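PDB 6JKV: PppA, which is a manganese-binding regulatory component of the type VI secretion system in Pseudomonas aeruginosa and probably acts as a PP2C-family protein serine/threonine phosphatase. Local coordinates for residues A[27-32]-A[55-60]; A[37-42]-A[244-249]; A[90-95]-A[127-132]; A[98-103]-A[121-126]; A[143-148]-A[152-157]. All coordinates share one frame; numbering follows the deposited sequence.

Interaction 1: A[27-32]-A[55-60]; sequences SYYRSA and GLWVVA
Tyr29 and Ser31 face Trp57 across the gap between two strands of different sheets, whose backbones share no hydrogen bond and stay well apart, with the CA atoms of Ser31 and Trp57 8.3 Å from each other. The indole of Trp57 reaches across that gap. Its CG lies anti to the carbonyl carbon (chi1 -55°), which sends the ring system out toward residues 29-32. At the pyrrole edge, near the ring plane, NE1 of Trp57 gives a weak, bent hydrogen bond to OG of Ser31, 3.0 Å long with 142° at the hydrogen. The same hydroxyl also bonds to the carboxylate of Asp50, which probably helps to fix its position. The benzo end meets Tyr29 instead: CZ2 of Trp57 lies 3.8 Å from CB of Tyr29, and CH2 of Trp57 is 3.9 Å from Tyr29 CG. The two aromatic groups are oblique, planes 51° apart. The OH of Tyr29 hydrogen-bonds to the carbonyl of Gly130. The contact lies between the two antiparallel sheets of the PP2C beta sandwich. Strand 29-36 is an outer strand of one, beside 254-261, and strand 56-63 belongs to the other, between 46-51 and 120-129; Leu257 and Val259 of strand 254-261 and Ala128 of strand 120-129 also pack on Trp57.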
# COMPACT_ATOMS: atom_id res chain seq x y z
N SER A 27 2.41 15.27 17.10
CA SER A 27 1.07 15.64 17.64
C SER A 27 -0.06 15.03 16.81
O SER A 27 -1.02 14.52 17.41
CB SER A 27 0.91 17.14 17.71
OG SER A 27 1.93 17.73 18.50
N TYR A 28 0.03 15.10 15.48
CA TYR A 28 -1.14 14.95 14.58
C TYR A 28 -0.71 14.34 13.25
O TYR A 28 0.42 14.58 12.81
CB TYR A 28 -1.80 16.31 14.35
CG TYR A 28 -3.06 16.31 13.52
CD1 TYR A 28 -4.27 15.90 14.06
CD2 TYR A 28 -3.05 16.76 12.20
CE1 TYR A 28 -5.44 15.92 13.31
CE2 TYR A 28 -4.21 16.77 11.44
CZ TYR A 28 -5.41 16.35 12.00
OH TYR A 28 -6.55 16.38 11.25
N TYR A 29 -1.61 13.57 12.64
CA TYR A 29 -1.43 12.94 11.32
C TYR A 29 -2.54 13.43 10.39
O TYR A 29 -3.70 13.25 10.73
CB TYR A 29 -1.43 11.42 11.44
CG TYR A 29 -0.16 10.85 12.02
CD1 TYR A 29 0.97 10.67 11.23
CD2 TYR A 29 -0.08 10.51 13.36
CE1 TYR A 29 2.14 10.14 11.76
CE2 TYR A 29 1.09 10.00 13.91
CZ TYR A 29 2.20 9.82 13.10
OH TYR A 29 3.34 9.33 13.68
N ARG A 30 -2.15 14.10 9.30
CA ARG A 30 -3.04 14.44 8.16
C ARG A 30 -2.85 13.39 7.08
O ARG A 30 -1.71 12.95 6.89
CB ARG A 30 -2.66 15.77 7.51
CG ARG A 30 -3.48 16.96 7.97
CD ARG A 30 -3.39 18.09 6.97
NE ARG A 30 -3.48 19.40 7.61
CZ ARG A 30 -4.59 20.09 7.79
NH1 ARG A 30 -5.76 19.63 7.39
NH2 ARG A 30 -4.54 21.27 8.38
N SER A 31 -3.91 13.05 6.36
CA SER A 31 -3.84 12.02 5.30
C SER A 31 -4.88 12.29 4.23
O SER A 31 -5.89 12.95 4.51
CB SER A 31 -3.98 10.63 5.88
OG SER A 31 -5.21 10.49 6.57
N ALA A 32 -4.62 11.78 3.04
CA ALA A 32 -5.53 11.85 1.89
C ALA A 32 -5.20 10.69 0.96
O ALA A 32 -4.03 10.26 0.91
CB ALA A 32 -5.42 13.18 1.18
N GLY A 55 -5.20 5.64 13.28
CA GLY A 55 -3.77 5.67 12.93
C GLY A 55 -3.43 4.61 11.90
O GLY A 55 -2.37 4.01 12.03
N LEU A 56 -4.30 4.39 10.91
CA LEU A 56 -4.16 3.28 9.94
C LEU A 56 -4.32 3.81 8.52
O LEU A 56 -5.28 4.55 8.26
CB LEU A 56 -5.21 2.20 10.21
CG LEU A 56 -5.02 0.92 9.40
CD1 LEU A 56 -3.67 0.29 9.67
CD2 LEU A 56 -6.13 -0.08 9.71
N TRP A 57 -3.40 3.42 7.65
CA TRP A 57 -3.43 3.77 6.21
C TRP A 57 -3.03 2.54 5.41
O TRP A 57 -2.00 1.94 5.73
CB TRP A 57 -2.53 4.97 5.93
CG TRP A 57 -2.88 6.13 6.80
CD1 TRP A 57 -3.84 7.07 6.57
CD2 TRP A 57 -2.30 6.45 8.07
NE1 TRP A 57 -3.89 7.96 7.60
CE2 TRP A 57 -2.95 7.62 8.53
CE3 TRP A 57 -1.30 5.88 8.85
CZ2 TRP A 57 -2.61 8.22 9.74
CZ3 TRP A 57 -0.96 6.48 10.05
CH2 TRP A 57 -1.62 7.63 10.49
N VAL A 58 -3.84 2.18 4.42
CA VAL A 58 -3.69 0.91 3.68
C VAL A 58 -3.84 1.21 2.19
O VAL A 58 -4.73 1.99 1.83
CB VAL A 58 -4.71 -0.14 4.16
CG1 VAL A 58 -4.63 -1.41 3.34
CG2 VAL A 58 -4.56 -0.45 5.65
N VAL A 59 -2.99 0.59 1.38
CA VAL A 59 -3.19 0.45 -0.08
C VAL A 59 -3.05 -1.04 -0.44
O VAL A 59 -2.10 -1.67 0.03
CB VAL A 59 -2.22 1.32 -0.87
CG1 VAL A 59 -2.29 1.03 -2.36
CG2 VAL A 59 -2.45 2.80 -0.59
N ALA A 60 -3.99 -1.56 -1.23
CA ALA A 60 -4.01 -2.97 -1.66
C ALA A 60 -4.23 -3.05 -3.17
O ALA A 60 -5.23 -2.51 -3.66
CB ALA A 60 -5.09 -3.72 -0.91

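Interaction 2: A[37-42]-A[244-249]; sequences VGMVRK and LGLTRG
Met39 and Leu246 make the apolar heart of this contact, where the loop after strand 29-36 lies against the C-terminal end of helix 234-247. The Met39 chain bends at both chi2 (-87°) and chi3 (85°), curling its thioether back so that the methyl CE reaches CD2 of Leu246 at 3.6 Å. The two side chains cross at about a right angle, and the leucine meets the loop through this one methyl, CD2: SD of Met39 stands 4.0 Å from it, and CA of Gly38 also lies 4.0 Å from Leu246 CD2. Gly38 is buried, and its backbone angles would press a CB against the carbonyl O of Val37. On the other flank the Met39 chain runs past the helix end, with CB 3.3 Å from the carbonyl O of Gly249 and CG 3.6 Å from that same oxygen. Gly249 is the C-prime residue of a Schellman motif, its positive phi turning the chain out of the helix; Gly249 N bonds to Leu246 O at 3.1 Å. The solvent side is looser. Met39 itself is exposed, and Thr247 and Arg248 direct their CB atoms away from the loop, Arg248 forming a salt bridge with Glu224. No hydrogen bond joins the two segments directly, although the backbone of Met39 pairs with Ala250 just beyond. The chemistry is therefore that of a small dispersion contact between a bent thioether chain and one leucine methyl, with directional bonding left to the adjoining backbone.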
# COMPACT_ATOMS: atom_id res chain seq x y z
N VAL A 37 -8.74 4.40 -12.18
CA VAL A 37 -8.72 3.12 -12.93
C VAL A 37 -7.52 3.12 -13.89
O VAL A 37 -6.98 2.04 -14.17
CB VAL A 37 -10.06 2.89 -13.66
CG1 VAL A 37 -10.26 3.88 -14.80
CG2 VAL A 37 -10.16 1.47 -14.16
N GLY A 38 -7.09 4.30 -14.33
CA GLY A 38 -6.00 4.46 -15.30
C GLY A 38 -6.54 4.61 -16.71
O GLY A 38 -7.73 4.94 -16.87
N MET A 39 -5.69 4.37 -17.70
CA MET A 39 -6.02 4.65 -19.12
C MET A 39 -6.10 3.36 -19.93
O MET A 39 -6.47 3.44 -21.10
CB MET A 39 -4.99 5.59 -19.76
CG MET A 39 -4.77 6.87 -18.96
SD MET A 39 -5.92 8.19 -19.36
CE MET A 39 -7.32 7.81 -18.31
N VAL A 40 -5.81 2.20 -19.33
CA VAL A 40 -5.87 0.89 -20.04
C VAL A 40 -6.96 0.03 -19.39
O VAL A 40 -7.92 -0.35 -20.09
CB VAL A 40 -4.50 0.19 -20.03
CG1 VAL A 40 -4.60 -1.27 -20.46
CG2 VAL A 40 -3.50 0.94 -20.88
N ARG A 41 -6.81 -0.28 -18.10
CA ARG A 41 -7.83 -1.08 -17.37
C ARG A 41 -9.14 -0.30 -17.33
O ARG A 41 -9.12 0.96 -17.42
CB ARG A 41 -7.34 -1.42 -15.97
CG ARG A 41 -6.28 -2.52 -15.94
CD ARG A 41 -5.77 -2.72 -14.52
NE ARG A 41 -4.84 -3.84 -14.41
CZ ARG A 41 -5.19 -5.13 -14.32
NH1 ARG A 41 -4.25 -6.05 -14.24
NH2 ARG A 41 -6.46 -5.48 -14.35
N LYS A 42 -10.27 -1.02 -17.27
CA LYS A 42 -11.61 -0.41 -17.10
C LYS A 42 -12.24 -0.84 -15.78
O LYS A 42 -13.37 -0.39 -15.48
CB LYS A 42 -12.52 -0.81 -18.27
CG LYS A 42 -11.99 -0.44 -19.64
CD LYS A 42 -11.53 1.00 -19.72
CE LYS A 42 -11.54 1.56 -21.13
NZ LYS A 42 -10.99 0.59 -22.12
N LEU A 244 -0.09 13.17 -12.79
CA LEU A 244 1.19 12.91 -13.50
C LEU A 244 1.15 11.51 -14.12
O LEU A 244 1.50 11.37 -15.31
CB LEU A 244 2.36 13.06 -12.53
CG LEU A 244 3.73 12.66 -13.08
CD1 LEU A 244 4.13 13.50 -14.28
CD2 LEU A 244 4.79 12.76 -11.99
N GLY A 245 0.72 10.51 -13.35
CA GLY A 245 0.55 9.13 -13.84
C GLY A 245 -0.37 9.08 -15.04
O GLY A 245 0.00 8.47 -16.06
N LEU A 246 -1.55 9.70 -14.93
CA LEU A 246 -2.57 9.73 -16.00
C LEU A 246 -1.98 10.40 -17.24
O LEU A 246 -2.21 9.92 -18.36
CB LEU A 246 -3.83 10.43 -15.47
CG LEU A 246 -4.74 9.57 -14.59
CD1 LEU A 246 -5.89 10.39 -14.03
CD2 LEU A 246 -5.28 8.40 -15.38
N THR A 247 -1.20 11.46 -17.03
CA THR A 247 -0.52 12.24 -18.08
C THR A 247 0.42 11.36 -18.90
O THR A 247 0.62 11.66 -20.08
CB THR A 247 0.26 13.41 -17.47
OG1 THR A 247 -0.64 14.49 -17.22
CG2 THR A 247 1.38 13.90 -18.36
N ARG A 248 1.01 10.35 -18.27
CA ARG A 248 2.02 9.46 -18.91
C ARG A 248 1.39 8.12 -19.29
O ARG A 248 2.14 7.14 -19.46
CB ARG A 248 3.22 9.31 -17.99
CG ARG A 248 4.17 10.49 -18.09
CD ARG A 248 4.87 10.74 -16.78
NE ARG A 248 5.86 11.79 -16.90
CZ ARG A 248 6.92 11.91 -16.11
NH1 ARG A 248 7.11 11.03 -15.13
NH2 ARG A 248 7.78 12.90 -16.30
N GLY A 249 0.07 8.07 -19.43
CA GLY A 249 -0.62 6.94 -20.10
C GLY A 249 -1.19 5.89 -19.15
O GLY A 249 -1.79 4.93 -19.66

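Interaction 3: A[90-95]-A[127-132]; sequences PAYVGA and AARGNQ
Tyr92 of helix 89-114 and Arg129, at the end of strand 120-129, form an off-centre cation-pi pair where the helix packs on one sheet of the alpha-beta-beta-alpha sandwich of the PP2C fold. CZ of Arg129 lies 4.3 Å from the ring centroid of Tyr92, 34° off the ring normal, and the guanidinium is inclined 35° to the ring. The Arg129 chain bends at chi2 (-69°), which brings the group back over the phenol face. Apolar packing is slight: the CB of Ala127 touches CD2 of Tyr92 at 4.0 Å, meeting the ring obliquely from the strand.

Hydrogen bonds fix the guanidinium. NH1 of Arg129 donates to O of its neighbour Ala128 at 2.9 Å, from above the carbonyl plane, and also to the carbonyl of Ala54; NH2 bonds to the carbonyl of Ala86. Several backbone oxygens thus hold the charged group where the aromatic ring can cover it. Beyond it, a type II' beta turn from Arg129 to Gln132, with Gly130 at positive phi, leads into strand 132-138. The shortest approach is at the rim of the ring, where NH2 of Arg129 stands over one face, 3.2 Å from CD2 of Tyr92.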
# COMPACT_ATOMS: atom_id res chain seq x y z
N PRO A 90 2.51 -1.98 19.16
CA PRO A 90 2.85 -3.39 18.92
C PRO A 90 1.65 -4.34 18.99
O PRO A 90 1.60 -5.26 18.21
CB PRO A 90 3.88 -3.72 20.01
CG PRO A 90 4.46 -2.37 20.38
CD PRO A 90 3.31 -1.39 20.24
N ALA A 91 0.73 -4.11 19.92
CA ALA A 91 -0.50 -4.94 20.05
C ALA A 91 -1.37 -4.73 18.82
O ALA A 91 -1.90 -5.72 18.29
CB ALA A 91 -1.25 -4.62 21.32
N TYR A 92 -1.52 -3.47 18.39
CA TYR A 92 -2.28 -3.11 17.17
C TYR A 92 -1.70 -3.86 15.97
O TYR A 92 -2.45 -4.49 15.24
CB TYR A 92 -2.30 -1.59 16.97
CG TYR A 92 -3.26 -1.11 15.92
CD1 TYR A 92 -4.55 -1.63 15.83
CD2 TYR A 92 -2.91 -0.11 15.03
CE1 TYR A 92 -5.45 -1.18 14.87
CE2 TYR A 92 -3.79 0.34 14.06
CZ TYR A 92 -5.07 -0.19 13.99
OH TYR A 92 -5.94 0.28 13.05
N VAL A 93 -0.37 -3.83 15.84
CA VAL A 93 0.35 -4.48 14.70
C VAL A 93 0.10 -5.99 14.74
O VAL A 93 -0.15 -6.56 13.67
CB VAL A 93 1.85 -4.14 14.71
CG1 VAL A 93 2.65 -5.06 13.81
CG2 VAL A 93 2.07 -2.68 14.33
N GLY A 94 0.16 -6.60 15.93
CA GLY A 94 -0.21 -8.02 16.11
C GLY A 94 -1.61 -8.31 15.61
O GLY A 94 -1.80 -9.33 14.90
N ALA A 95 -2.57 -7.44 15.93
CA ALA A 95 -3.99 -7.59 15.52
C ALA A 95 -4.10 -7.45 14.00
O ALA A 95 -4.89 -8.21 13.41
CB ALA A 95 -4.87 -6.59 16.24
N ALA A 127 0.82 1.96 10.22
CA ALA A 127 0.09 2.22 11.47
C ALA A 127 0.97 3.08 12.36
O ALA A 127 2.17 2.76 12.48
CB ALA A 127 -0.28 0.92 12.14
N ALA A 128 0.42 4.14 12.93
CA ALA A 128 1.17 5.14 13.71
C ALA A 128 0.51 5.33 15.07
O ALA A 128 -0.73 5.32 15.15
CB ALA A 128 1.28 6.44 12.96
N ARG A 129 1.35 5.46 16.10
CA ARG A 129 0.96 5.88 17.47
C ARG A 129 2.03 6.85 17.98
O ARG A 129 3.15 6.41 18.25
CB ARG A 129 0.84 4.68 18.40
CG ARG A 129 -0.28 3.71 18.03
CD ARG A 129 -1.64 4.32 18.28
NE ARG A 129 -2.70 3.32 18.15
CZ ARG A 129 -3.30 2.98 17.01
NH1 ARG A 129 -2.96 3.57 15.87
NH2 ARG A 129 -4.24 2.04 17.03
N GLY A 130 1.68 8.13 18.09
CA GLY A 130 2.63 9.18 18.51
C GLY A 130 3.87 9.20 17.63
O GLY A 130 3.74 9.37 16.39
N ASN A 131 5.03 8.96 18.25
CA ASN A 131 6.37 9.06 17.60
C ASN A 131 6.80 7.74 16.97
O ASN A 131 7.92 7.70 16.45
CB ASN A 131 7.44 9.51 18.59
CG ASN A 131 7.13 10.86 19.19
OD1 ASN A 131 6.40 11.64 18.59
ND2 ASN A 131 7.63 11.15 20.38
N GLN A 132 5.98 6.69 17.04
CA GLN A 132 6.37 5.38 16.46
C GLN A 132 5.36 4.99 15.40
O GLN A 132 4.15 5.30 15.54
CB GLN A 132 6.51 4.30 17.53
CG GLN A 132 5.61 4.49 18.74
CD GLN A 132 6.06 3.64 19.90
OE1 GLN A 132 7.25 3.65 20.25
NE2 GLN A 132 5.13 2.88 20.47

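Interaction 4: A[98-103]-A[121-126]; sequences TGLAQV and STLVLL
Leu100 and Leu123 meet tip to tip between helix 89-114 and strand 120-129, methyl against methyl. CD2 of Leu100 is 3.5 Å from CD1 of Leu123, tighter than usual van der Waals contact, and CD1 of Leu100 is 3.6 Å from CD2 of Leu123, so both branches of each leucine are engaged. Leu125, two residues on along the strand, adds a lighter touch: its CD2 lies 4.1 Å from CD1 of Leu100. Both strand leucines point their CB atoms toward the helix; with CG anti to its backbone N (chi1 174°), Leu123 extends both methyls to Leu100. The helix and strand backbones remain well separated, with 9.2 Å between the CA atoms of Leu100 and Leu123, and the side chains bridge the distance.

In the next shell, Leu196 packs on Leu100, Ile76 of helix 69-82 on Leu123, and Val58 and Leu136 on Leu125. The strand is held by backbone hydrogen bonds on both edges: Leu123 and Leu125 pair with Ala138 and Leu136 of strand 132-138, while Val124 pairs with Val59 of strand 56-63. At the start of the segment, OG of Ser121 donates to O of Thr122 at 2.8 Å, in the carbonyl plane and on a lone pair. Thr122 OG1 accepts from the backbone N of the manganese ligand Asp61 and bonds to Ser141 OG as well. The contact belongs to the buried helix-to-sheet interface of the alpha-beta-beta-alpha sandwich of PP2C phosphatases, here with about 8 Å between the side chains of Leu123 and Asp61, at the metal end of strand 56-63.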
# COMPACT_ATOMS: atom_id res chain seq x y z
N THR A 98 -2.91 -10.66 12.36
CA THR A 98 -3.90 -11.75 12.54
C THR A 98 -5.05 -11.55 11.55
O THR A 98 -5.49 -12.55 10.94
CB THR A 98 -4.43 -11.82 13.98
OG1 THR A 98 -3.34 -12.14 14.84
CG2 THR A 98 -5.51 -12.87 14.14
N GLY A 99 -5.52 -10.30 11.42
CA GLY A 99 -6.57 -9.95 10.46
C GLY A 99 -6.18 -10.33 9.04
O GLY A 99 -7.02 -10.85 8.30
N LEU A 100 -4.92 -10.07 8.68
CA LEU A 100 -4.41 -10.37 7.32
C LEU A 100 -4.31 -11.89 7.13
O LEU A 100 -4.66 -12.37 6.02
CB LEU A 100 -3.07 -9.66 7.12
CG LEU A 100 -3.20 -8.14 6.96
CD1 LEU A 100 -1.83 -7.50 6.80
CD2 LEU A 100 -4.08 -7.80 5.77
N ALA A 101 -3.89 -12.63 8.16
CA ALA A 101 -3.85 -14.11 8.10
C ALA A 101 -5.26 -14.65 7.81
O ALA A 101 -5.39 -15.53 6.93
CB ALA A 101 -3.28 -14.68 9.38
N GLN A 102 -6.27 -14.12 8.51
CA GLN A 102 -7.68 -14.55 8.34
C GLN A 102 -8.15 -14.23 6.92
O GLN A 102 -8.84 -15.08 6.32
CB GLN A 102 -8.60 -13.88 9.35
CG GLN A 102 -8.28 -14.19 10.80
CD GLN A 102 -8.95 -13.22 11.76
OE1 GLN A 102 -9.48 -12.18 11.37
NE2 GLN A 102 -8.90 -13.55 13.04
N VAL A 103 -7.80 -13.05 6.41
CA VAL A 103 -8.16 -12.64 5.02
C VAL A 103 -7.51 -13.63 4.04
O VAL A 103 -8.20 -14.08 3.10
CB VAL A 103 -7.75 -11.19 4.72
CG1 VAL A 103 -7.84 -10.90 3.23
CG2 VAL A 103 -8.59 -10.20 5.50
N SER A 121 -4.35 -10.12 -3.72
CA SER A 121 -4.08 -8.67 -3.64
C SER A 121 -2.79 -8.45 -2.85
O SER A 121 -2.56 -9.15 -1.86
CB SER A 121 -5.23 -7.92 -3.02
OG SER A 121 -4.88 -6.56 -2.78
N THR A 122 -1.98 -7.52 -3.32
CA THR A 122 -0.84 -7.00 -2.54
C THR A 122 -1.40 -6.22 -1.35
O THR A 122 -2.61 -5.90 -1.31
CB THR A 122 0.08 -6.14 -3.40
OG1 THR A 122 -0.55 -4.86 -3.46
CG2 THR A 122 0.31 -6.73 -4.78
N LEU A 123 -0.53 -5.92 -0.40
CA LEU A 123 -0.88 -5.03 0.72
C LEU A 123 0.34 -4.21 1.10
O LEU A 123 1.43 -4.75 1.12
CB LEU A 123 -1.36 -5.86 1.91
CG LEU A 123 -1.61 -5.01 3.15
CD1 LEU A 123 -3.01 -5.23 3.69
CD2 LEU A 123 -0.56 -5.27 4.22
N VAL A 124 0.11 -2.93 1.40
CA VAL A 124 1.07 -2.08 2.14
C VAL A 124 0.24 -1.25 3.13
O VAL A 124 -0.75 -0.64 2.70
CB VAL A 124 1.93 -1.21 1.20
CG1 VAL A 124 1.09 -0.34 0.29
CG2 VAL A 124 2.91 -0.36 1.99
N LEU A 125 0.61 -1.29 4.40
CA LEU A 125 -0.08 -0.48 5.43
C LEU A 125 0.99 0.25 6.24
O LEU A 125 2.15 -0.19 6.27
CB LEU A 125 -1.01 -1.35 6.29
CG LEU A 125 -0.40 -2.28 7.32
CD1 LEU A 125 -0.19 -1.59 8.66
CD2 LEU A 125 -1.28 -3.51 7.52
N LEU A 126 0.58 1.38 6.80
CA LEU A 126 1.33 2.11 7.84
C LEU A 126 0.38 2.33 9.02
O LEU A 126 -0.74 2.79 8.80
CB LEU A 126 1.85 3.43 7.27
CG LEU A 126 2.45 4.41 8.28
CD1 LEU A 126 3.86 3.98 8.65
CD2 LEU A 126 2.44 5.83 7.73

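Interaction 5: A[143-148]-A[152-157]; sequences LYRLRG and EAISRD
Arg145 and Glu152 pair by both backbone and side chain. Arg145 N donates to Glu152 O at 2.8 Å, nearly straight at 171°, and Glu152 N returns a more bent bond to Arg145 O. Alongside, NH2 of Arg145 forms a salt bridge to OE1 of Glu152 at 3.1 Å, its N-H in the guanidinium plane but reaching the oxygen from above the carboxylate plane. The bend at chi3 of Arg145 (64°) turns the guanidinium beside the extended glutamate. Its NE, buried here, has no modelled partner.

The strands form the beta hairpin 142-147/150-153 at the edge of one PP2C sheet; Tyr144 and Ala153 are its non-hydrogen-bonded pair. Past it, Leu143 O accepts from Ile154 N at 2.9 Å and more distantly from Ser155 N, while OG of Ser155 accepts from Leu143 N at 3.0 Å. A water, centred over one face of the Tyr144 ring, donates to Leu143 O and Ser155 O.

Around these bonds, Leu143 and Ile154 lie side by side, CD2 of Leu143 3.8 Å from Ile154 CB, with Leu201 of the facing sheet packed on both. CE2 of Tyr144 touches CB of Ala153 at 4.1 Å, and its OH bonds to Arg142.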
# COMPACT_ATOMS: atom_id res chain seq x y z
N LEU A 143 5.68 1.71 0.37
CA LEU A 143 5.71 2.85 1.30
C LEU A 143 7.04 3.58 1.15
O LEU A 143 8.10 2.92 1.23
CB LEU A 143 5.52 2.37 2.73
CG LEU A 143 5.81 3.45 3.77
CD1 LEU A 143 4.65 4.42 3.86
CD2 LEU A 143 6.12 2.82 5.11
N TYR A 144 6.96 4.89 0.95
CA TYR A 144 8.12 5.81 0.96
C TYR A 144 7.99 6.78 2.13
O TYR A 144 6.87 7.09 2.56
CB TYR A 144 8.18 6.64 -0.32
CG TYR A 144 8.46 5.88 -1.60
CD1 TYR A 144 7.43 5.28 -2.30
CD2 TYR A 144 9.73 5.82 -2.12
CE1 TYR A 144 7.67 4.62 -3.49
CE2 TYR A 144 9.99 5.16 -3.31
CZ TYR A 144 8.96 4.56 -4.00
OH TYR A 144 9.19 3.92 -5.19
N ARG A 145 9.13 7.26 2.63
CA ARG A 145 9.16 8.36 3.61
C ARG A 145 9.89 9.55 3.00
O ARG A 145 10.99 9.36 2.48
CB ARG A 145 9.82 7.92 4.91
CG ARG A 145 10.15 9.09 5.83
CD ARG A 145 10.69 8.66 7.17
NE ARG A 145 11.96 7.98 7.04
CZ ARG A 145 12.60 7.37 8.02
NH1 ARG A 145 12.07 7.34 9.24
NH2 ARG A 145 13.74 6.75 7.78
N LEU A 146 9.28 10.73 3.06
CA LEU A 146 9.95 12.01 2.74
C LEU A 146 10.33 12.69 4.05
O LEU A 146 9.43 12.99 4.86
CB LEU A 146 9.01 12.90 1.92
CG LEU A 146 9.63 14.20 1.43
CD1 LEU A 146 10.55 13.94 0.25
CD2 LEU A 146 8.56 15.21 1.06
N ARG A 147 11.62 12.90 4.25
CA ARG A 147 12.16 13.60 5.44
C ARG A 147 13.25 14.57 4.98
O ARG A 147 14.15 14.14 4.25
CB ARG A 147 12.71 12.58 6.44
CG ARG A 147 13.42 13.21 7.63
CD ARG A 147 13.88 12.12 8.58
NE ARG A 147 12.81 11.60 9.41
CZ ARG A 147 12.94 10.61 10.30
NH1 ARG A 147 14.11 10.02 10.47
NH2 ARG A 147 11.90 10.22 11.01
N GLY A 148 13.15 15.83 5.40
CA GLY A 148 14.10 16.89 5.02
C GLY A 148 14.24 17.03 3.51
O GLY A 148 15.36 17.27 3.04
N GLU A 152 12.89 8.25 0.61
CA GLU A 152 13.53 6.98 0.99
C GLU A 152 12.50 5.87 0.94
O GLU A 152 11.43 6.02 1.54
CB GLU A 152 14.14 7.11 2.38
CG GLU A 152 14.58 5.80 2.98
CD GLU A 152 15.12 5.94 4.40
OE1 GLU A 152 15.07 7.07 4.96
OE2 GLU A 152 15.57 4.91 4.95
N ALA A 153 12.82 4.80 0.21
CA ALA A 153 11.98 3.60 0.08
C ALA A 153 12.05 2.84 1.40
O ALA A 153 13.15 2.49 1.82
CB ALA A 153 12.43 2.75 -1.09
N ILE A 154 10.90 2.62 2.04
CA ILE A 154 10.82 1.87 3.32
C ILE A 154 10.54 0.40 3.01
O ILE A 154 11.24 -0.47 3.53
CB ILE A 154 9.77 2.49 4.26
CG1 ILE A 154 10.07 3.97 4.51
CG2 ILE A 154 9.70 1.70 5.56
CD1 ILE A 154 11.48 4.25 4.97
N SER A 155 9.53 0.14 2.19
CA SER A 155 9.21 -1.24 1.76
C SER A 155 10.13 -1.63 0.60
O SER A 155 10.67 -0.73 -0.07
CB SER A 155 7.76 -1.39 1.39
OG SER A 155 7.48 -0.63 0.23
N ARG A 156 10.28 -2.93 0.39
CA ARG A 156 11.06 -3.50 -0.74
C ARG A 156 10.19 -4.55 -1.42
O ARG A 156 9.72 -5.49 -0.74
CB ARG A 156 12.38 -4.10 -0.24
CG ARG A 156 12.93 -5.18 -1.16
CD ARG A 156 14.34 -5.58 -0.80
NE ARG A 156 15.29 -4.55 -1.20
CZ ARG A 156 16.61 -4.67 -1.11
NH1 ARG A 156 17.15 -5.78 -0.63
NH2 ARG A 156 17.39 -3.67 -1.51
N ASP A 157 10.01 -4.42 -2.73
CA ASP A 157 9.02 -5.21 -3.51
C ASP A 157 9.26 -6.70 -3.26
O ASP A 157 10.43 -7.14 -3.32
CB ASP A 157 9.10 -4.88 -4.99
CG ASP A 157 8.58 -3.49 -5.36
OD1 ASP A 157 8.01 -2.81 -4.47
OD2 ASP A 157 8.75 -3.09 -6.53
O HOH W 1 9.25 1.78 -1.38

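From the N terminus, strand 29-36 enters interaction 1, which closes a short loop onto strand 56-63 and joins the two sheets. Residues 37-42 follow before that loop closes and wait for 244-249, so interactions 1 and 2 cross. Interaction 2 spans about 200 residues and encloses interactions 3, 4 and 5. Interaction 4 lies within interaction 3, both fixing helix 89-114 on strand 120-129. That strand is hydrogen-bonded to 56-63, bringing interactions 1, 3 and 4 together; Gly55 O and Ala128 N make one such link. Interaction 5 then closes a local hairpin in the sheet containing 29-36, and Leu143 packs against Val124 of interaction 4.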